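Local coordinates for rhamnonate dehydratase (Gibberella zeae PH-1, PDB 3FXG), which probably dehydrates rhamnonate, a sugar acid, as a magnesium-dependent member of the enolase superfamily, at residues K201-L206 and K237-L242; F217-D222 and L242-W247. One frame throughout, in Å; residues are numbered along the deposited sequence.

Contact 1 of 2, residues K201-L206 and K237-L242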
loop_
_atom_site.group_PDB
_atom_site.type_symbol
_atom_site.label_atom_id
_atom_site.label_comp_id
_atom_site.label_asym_id
_atom_site.label_seq_id
_atom_site.Cartn_x
_atom_site.Cartn_y
_atom_site.Cartn_z
ATOM N N LYS A 201 -38.094 8.481 5.784
ATOM C CA LYS A 201 -38.608 9.826 5.557
ATOM C C LYS A 201 -37.691 10.608 4.620
ATOM O O LYS A 201 -38.164 11.364 3.769
ATOM C CB LYS A 201 -38.772 10.554 6.893
ATOM C CG LYS A 201 -39.906 9.972 7.740
ATOM C CD LYS A 201 -39.821 10.382 9.203
ATOM C CE LYS A 201 -40.116 11.853 9.408
ATOM N NZ LYS A 201 -40.036 12.210 10.855
ATOM N N ASN A 202 -36.381 10.429 4.772
ATOM C CA ASN A 202 -35.427 11.110 3.901
ATOM C C ASN A 202 -35.632 10.639 2.464
ATOM O O ASN A 202 -35.641 11.442 1.534
ATOM C CB ASN A 202 -33.984 10.809 4.317
ATOM C CG ASN A 202 -33.480 11.741 5.399
ATOM O OD1 ASN A 202 -33.874 12.905 5.461
ATOM N ND2 ASN A 202 -32.582 11.241 6.245
ATOM N N VAL A 203 -35.793 9.330 2.290
ATOM C CA VAL A 203 -35.990 8.762 0.964
ATOM C C VAL A 203 -37.269 9.298 0.326
ATOM O O VAL A 203 -37.269 9.691 -0.842
ATOM C CB VAL A 203 -36.060 7.217 1.023
ATOM C CG1 VAL A 203 -36.383 6.651 -0.360
ATOM C CG2 VAL A 203 -34.733 6.657 1.525
ATOM N N GLU A 204 -38.352 9.308 1.098
ATOM C CA GLU A 204 -39.641 9.796 0.609
ATOM C C GLU A 204 -39.542 11.265 0.216
ATOM O O GLU A 204 -40.135 11.697 -0.772
ATOM C CB GLU A 204 -40.713 9.611 1.688
ATOM C CG GLU A 204 -42.085 10.180 1.333
ATOM C CD GLU A 204 -42.559 9.768 -0.052
ATOM O OE1 GLU A 204 -42.242 8.640 -0.490
ATOM O OE2 GLU A 204 -43.266 10.570 -0.698
ATOM N N PHE A 205 -38.787 12.022 1.005
ATOM C CA PHE A 205 -38.575 13.447 0.769
ATOM C C PHE A 205 -37.933 13.677 -0.596
ATOM O O PHE A 205 -38.389 14.515 -1.384
ATOM C CB PHE A 205 -37.664 14.008 1.864
ATOM C CG PHE A 205 -37.232 15.429 1.639
ATOM C CD1 PHE A 205 -38.107 16.485 1.874
ATOM C CD2 PHE A 205 -35.935 15.714 1.222
ATOM C CE1 PHE A 205 -37.694 17.808 1.704
ATOM C CE2 PHE A 205 -35.511 17.029 1.049
ATOM C CZ PHE A 205 -36.391 18.080 1.292
ATOM N N LEU A 206 -36.865 12.932 -0.864
ATOM C CA LEU A 206 -36.149 13.045 -2.126
ATOM C C LEU A 206 -36.980 12.512 -3.291
ATOM O O LEU A 206 -36.930 13.055 -4.394
ATOM C CB LEU A 206 -34.809 12.300 -2.034
ATOM C CG LEU A 206 -33.821 12.874 -1.009
ATOM C CD1 LEU A 206 -32.557 12.017 -0.963
ATOM C CD2 LEU A 206 -33.473 14.317 -1.376
ATOM N N LYS A 237 -27.744 4.004 -1.022
ATOM C CA LYS A 237 -28.234 2.759 -1.601
ATOM C C LYS A 237 -29.756 2.807 -1.741
ATOM O O LYS A 237 -30.305 2.416 -2.769
ATOM C CB LYS A 237 -27.843 1.562 -0.729
ATOM C CG LYS A 237 -28.218 0.226 -1.350
ATOM C CD LYS A 237 -27.844 -0.954 -0.458
ATOM C CE LYS A 237 -28.175 -2.273 -1.149
ATOM N NZ LYS A 237 -27.845 -3.459 -0.306
ATOM N N ALA A 238 -30.427 3.308 -0.710
ATOM C CA ALA A 238 -31.885 3.396 -0.715
ATOM C C ALA A 238 -32.438 4.385 -1.737
ATOM O O ALA A 238 -33.615 4.311 -2.091
ATOM C CB ALA A 238 -32.386 3.759 0.675
ATOM N N CYS A 239 -31.598 5.300 -2.213
ATOM C CA CYS A 239 -32.033 6.310 -3.181
ATOM C C CYS A 239 -31.490 6.114 -4.587
ATOM O O CYS A 239 -31.611 7.008 -5.426
ATOM C CB CYS A 239 -31.615 7.707 -2.711
ATOM S SG CYS A 239 -32.347 8.256 -1.169
ATOM N N LEU A 240 -30.907 4.954 -4.862
ATOM C CA LEU A 240 -30.320 4.716 -6.174
ATOM C C LEU A 240 -31.218 4.992 -7.380
ATOM O O LEU A 240 -30.756 5.557 -8.369
ATOM C CB LEU A 240 -29.746 3.297 -6.242
ATOM C CG LEU A 240 -28.546 3.088 -5.304
ATOM C CD1 LEU A 240 -27.985 1.683 -5.474
ATOM C CD2 LEU A 240 -27.472 4.128 -5.603
ATOM N N ASP A 241 -32.494 4.628 -7.306
ATOM C CA ASP A 241 -33.393 4.863 -8.435
ATOM C C ASP A 241 -33.823 6.323 -8.601
ATOM O O ASP A 241 -34.489 6.670 -9.579
ATOM C CB ASP A 241 -34.634 3.976 -8.320
ATOM C CG ASP A 241 -35.401 4.204 -7.034
ATOM O OD1 ASP A 241 -36.426 3.519 -6.827
ATOM O OD2 ASP A 241 -34.982 5.064 -6.228
ATOM N N LEU A 242 -33.446 7.177 -7.655
ATOM C CA LEU A 242 -33.810 8.590 -7.731
ATOM C C LEU A 242 -32.802 9.386 -8.556
ATOM O O LEU A 242 -32.989 10.578 -8.807
ATOM C CB LEU A 242 -33.928 9.182 -6.324
ATOM C CG LEU A 242 -34.960 8.520 -5.405
ATOM C CD1 LEU A 242 -35.066 9.309 -4.107
ATOM C CD2 LEU A 242 -36.316 8.464 -6.098
#
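Val203 and Leu206, one turn apart on helix 195-213, pack against Ala238, Cys239 and Leu242, where helix 229-238 ends and the chain turns back through a short 3-10 segment. These are two neighbouring outer helices of the barrel domain of an enolase-superfamily enzyme, and the nearest CA atoms across the two segments are those of Val203 and Cys239, 6.2 Å apart.

Leu206 can be followed outward. Its CB meets CD1 of Leu242 at 3.6 Å. CG stands anti to the carbonyl carbon (chi1 -64°), and beyond it the two methyls part: CD1 reaches SG of Cys239 at 3.8 Å, while CD2 lies against Val221, so the tip of the side chain continues into the barrel strands beneath. Val203 lies one turn earlier on the same helix face. Its CG2, beside the backbone N, touches both CB of Ala238 (3.8 Å) and SG of Cys239 (3.9 Å). The sulfur thus touches one methyl of each helix residue.

Each residue type fits its place. Alanine at the helix end presents only a methyl, and the backbones come close beside it; cysteine, the first residue out of the helix, supplies a small, polarisable atom for the seam; Leu242, with a leucine's length, sends its CD1 branch back to the neighbouring helix, while its carbonyl O accepts a hydrogen bond from Arg210. The side chains that meet are all apolar, and no polar bond joins the segments, which implies that the contact rests on shape and the exclusion of water, with directional bonding left to the surroundings.

Contact 2 of 2, residues F217-D222 and L242-W247; sequences FPIMVD and LNINWW. With MG (magnesium ion), chain I.
Val221 and Trp247 form a parallel bridge between strands 219-222 and 246-248, the two strands of a right-handed beta-alpha-beta unit in the barrel domain of this enolase-superfamily protein.

Two backbone hydrogen bonds join the segments: Asn245 N gives to Ile219 O at 2.8 Å, and Val221 N to Trp246 O at 3.0 Å, the latter nearly straight at 167°. Upstream a water extends the link, accepting from Ile219 N and donating to Asn243 O.

Two CH-pi contacts fall on opposite sides of the strands. Toward the barrel interior, CG of selenomethionine Met220 stands over the centre of the Trp246 six-membered ring, 3.4 Å from its centroid, and the selenium follows over the same face, a Met-aromatic contact. A flexible, polarisable chain, bent at chi2 (72°), suits a broad indole; Trp246 NE1 donates a hydrogen bond to Glu248 OE1. Toward the helices, Val221 CB lies above the rim of the Trp247 ring.

Apolar packing fills in around that second ring. Ile244 CG2 overlies the same face of it and meets Val221 CG2 at 3.8 Å, the branch at CB giving each residue a methyl for this contact.

At the strand's C-terminal end, Asp222 joins Glu248 and Glu275 around the magnesium ion: OD2 binds the metal at 2.2 Å, while OD1 accepts a hydrogen bond from a metal-bound water at 2.7 Å.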
loop_
_atom_site.group_PDB
_atom_site.type_symbol
_atom_site.label_atom_id
_atom_site.label_comp_id
_atom_site.label_asym_id
_atom_site.label_seq_id
_atom_site.Cartn_x
_atom_site.Cartn_y
_atom_site.Cartn_z
ATOM N N PHE A 217 -34.183 16.617 -14.662
ATOM C CA PHE A 217 -33.634 17.737 -13.905
ATOM C C PHE A 217 -32.673 17.297 -12.799
ATOM O O PHE A 217 -33.045 16.541 -11.903
ATOM C CB PHE A 217 -34.758 18.572 -13.295
ATOM C CG PHE A 217 -34.294 19.891 -12.753
ATOM C CD1 PHE A 217 -33.847 20.892 -13.616
ATOM C CD2 PHE A 217 -34.272 20.127 -11.384
ATOM C CE1 PHE A 217 -33.387 22.110 -13.120
ATOM C CE2 PHE A 217 -33.812 21.343 -10.880
ATOM C CZ PHE A 217 -33.369 22.334 -11.749
ATOM N N PRO A 218 -31.420 17.776 -12.845
ATOM C CA PRO A 218 -30.434 17.406 -11.826
ATOM C C PRO A 218 -30.829 17.820 -10.411
ATOM O O PRO A 218 -31.194 18.968 -10.166
ATOM C CB PRO A 218 -29.164 18.119 -12.297
ATOM C CG PRO A 218 -29.336 18.168 -13.789
ATOM C CD PRO A 218 -30.790 18.554 -13.925
ATOM N N ILE A 219 -30.758 16.868 -9.486
ATOM C CA ILE A 219 -31.077 17.116 -8.087
ATOM C C ILE A 219 -29.888 16.683 -7.238
ATOM O O ILE A 219 -29.417 15.549 -7.349
ATOM C CB ILE A 219 -32.316 16.315 -7.623
ATOM C CG1 ILE A 219 -33.571 16.848 -8.314
ATOM C CG2 ILE A 219 -32.466 16.409 -6.103
ATOM C CD1 ILE A 219 -34.829 16.092 -7.952
HETATM N N MSE A 220 -29.403 17.597 -6.407
HETATM C CA MSE A 220 -28.283 17.321 -5.517
HETATM C C MSE A 220 -28.822 17.345 -4.086
HETATM O O MSE A 220 -29.855 17.956 -3.822
HETATM C CB MSE A 220 -27.190 18.383 -5.683
HETATM C CG MSE A 220 -26.489 18.371 -7.042
HETATM SE SE MSE A 220 -27.567 19.017 -8.532
HETATM C CE MSE A 220 -26.890 20.830 -8.630
ATOM N N VAL A 221 -28.129 16.686 -3.164
ATOM C CA VAL A 221 -28.577 16.652 -1.777
ATOM C C VAL A 221 -27.513 17.166 -0.815
ATOM O O VAL A 221 -26.398 16.642 -0.772
ATOM C CB VAL A 221 -28.970 15.213 -1.361
ATOM C CG1 VAL A 221 -29.510 15.207 0.064
ATOM C CG2 VAL A 221 -30.014 14.660 -2.336
ATOM N N ASP A 222 -27.860 18.191 -0.046
ATOM C CA ASP A 222 -26.929 18.762 0.924
ATOM C C ASP A 222 -27.182 18.113 2.277
ATOM O O ASP A 222 -28.315 18.094 2.758
ATOM C CB ASP A 222 -27.124 20.272 1.027
ATOM C CG ASP A 222 -26.000 20.951 1.784
ATOM O OD1 ASP A 222 -25.814 20.654 2.982
ATOM O OD2 ASP A 222 -25.299 21.784 1.175
ATOM N N LEU A 242 -33.446 7.177 -7.655
ATOM C CA LEU A 242 -33.810 8.590 -7.731
ATOM C C LEU A 242 -32.802 9.386 -8.556
ATOM O O LEU A 242 -32.989 10.578 -8.807
ATOM C CB LEU A 242 -33.928 9.182 -6.324
ATOM C CG LEU A 242 -34.960 8.520 -5.405
ATOM C CD1 LEU A 242 -35.066 9.309 -4.107
ATOM C CD2 LEU A 242 -36.316 8.464 -6.098
ATOM N N ASN A 243 -31.731 8.716 -8.968
ATOM C CA ASN A 243 -30.680 9.320 -9.777
ATOM C C ASN A 243 -30.149 10.654 -9.243
ATOM O O ASN A 243 -30.074 11.639 -9.977
ATOM C CB ASN A 243 -31.185 9.498 -11.214
ATOM C CG ASN A 243 -31.537 8.172 -11.879
ATOM O OD1 ASN A 243 -32.174 8.141 -12.934
ATOM N ND2 ASN A 243 -31.115 7.070 -11.265
ATOM N N ILE A 244 -29.771 10.679 -7.970
ATOM C CA ILE A 244 -29.230 11.891 -7.357
ATOM C C ILE A 244 -27.902 12.253 -8.028
ATOM O O ILE A 244 -27.035 11.399 -8.196
ATOM C CB ILE A 244 -29.009 11.685 -5.834
ATOM C CG1 ILE A 244 -30.348 11.381 -5.156
ATOM C CG2 ILE A 244 -28.358 12.915 -5.214
ATOM C CD1 ILE A 244 -31.413 12.442 -5.377
ATOM N N ASN A 245 -27.750 13.518 -8.413
ATOM C CA ASN A 245 -26.531 13.980 -9.081
ATOM C C ASN A 245 -25.313 13.849 -8.164
ATOM O O ASN A 245 -24.301 13.255 -8.544
ATOM C CB ASN A 245 -26.694 15.435 -9.529
ATOM C CG ASN A 245 -25.630 15.859 -10.528
ATOM O OD1 ASN A 245 -25.334 17.045 -10.672
ATOM N ND2 ASN A 245 -25.059 14.890 -11.230
ATOM N N TRP A 246 -25.396 14.418 -6.967
ATOM C CA TRP A 246 -24.303 14.288 -6.014
ATOM C C TRP A 246 -24.777 14.509 -4.588
ATOM O O TRP A 246 -25.797 15.163 -4.349
ATOM C CB TRP A 246 -23.131 15.231 -6.350
ATOM C CG TRP A 246 -23.268 16.680 -5.928
ATOM C CD1 TRP A 246 -23.387 17.162 -4.651
ATOM C CD2 TRP A 246 -23.213 17.829 -6.784
ATOM N NE1 TRP A 246 -23.403 18.539 -4.664
ATOM C CE2 TRP A 246 -23.298 18.973 -5.959
ATOM C CE3 TRP A 246 -23.097 18.002 -8.171
ATOM C CZ2 TRP A 246 -23.270 20.277 -6.476
ATOM C CZ3 TRP A 246 -23.069 19.299 -8.687
ATOM C CH2 TRP A 246 -23.155 20.418 -7.837
ATOM N N TRP A 247 -24.032 13.936 -3.648
ATOM C CA TRP A 247 -24.329 14.044 -2.227
ATOM C C TRP A 247 -23.270 14.947 -1.615
ATOM O O TRP A 247 -22.071 14.656 -1.696
ATOM C CB TRP A 247 -24.303 12.656 -1.589
ATOM C CG TRP A 247 -25.381 11.760 -2.125
ATOM C CD1 TRP A 247 -25.357 11.049 -3.290
ATOM C CD2 TRP A 247 -26.658 11.513 -1.529
ATOM N NE1 TRP A 247 -26.542 10.372 -3.455
ATOM C CE2 TRP A 247 -27.359 10.639 -2.388
ATOM C CE3 TRP A 247 -27.279 11.945 -0.348
ATOM C CZ2 TRP A 247 -28.653 10.188 -2.105
ATOM C CZ3 TRP A 247 -28.570 11.493 -0.067
ATOM C CH2 TRP A 247 -29.238 10.625 -0.943
HETATM MG MG MG I . -23.344 22.844 1.309
HETATM O O HOH W 1 -29.916 14.142 -10.719
HETATM O O HOH W 2 -23.373 21.816 3.350
HETATM O O HOH W 3 -24.326 24.805 0.148
#

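Of the four elements involved, helix 195-213 comes first in the chain, carrying 201-206; strand 219-222 follows, then helix 229-238 and strand 246-248. Contact 1 closes the loop from the first helix to the end of the second, enclosing the strand of 217-222, and contact 2 closes the loop from that strand to the next, enclosing helix 229-238. The two loops therefore cross, as successive beta-alpha units require. Leu242 belongs to both segments, though it packs in contact 1. Contact 1 ties neighbouring outer helices together, contact 2 the inner strands. Between the layers, Leu206 CD1 packs on Trp247 CH2 at 3.6 Å and Cys239 CB on Trp247 CZ2 at 3.9 Å, joining helix seam and barrel wall in one apolar core.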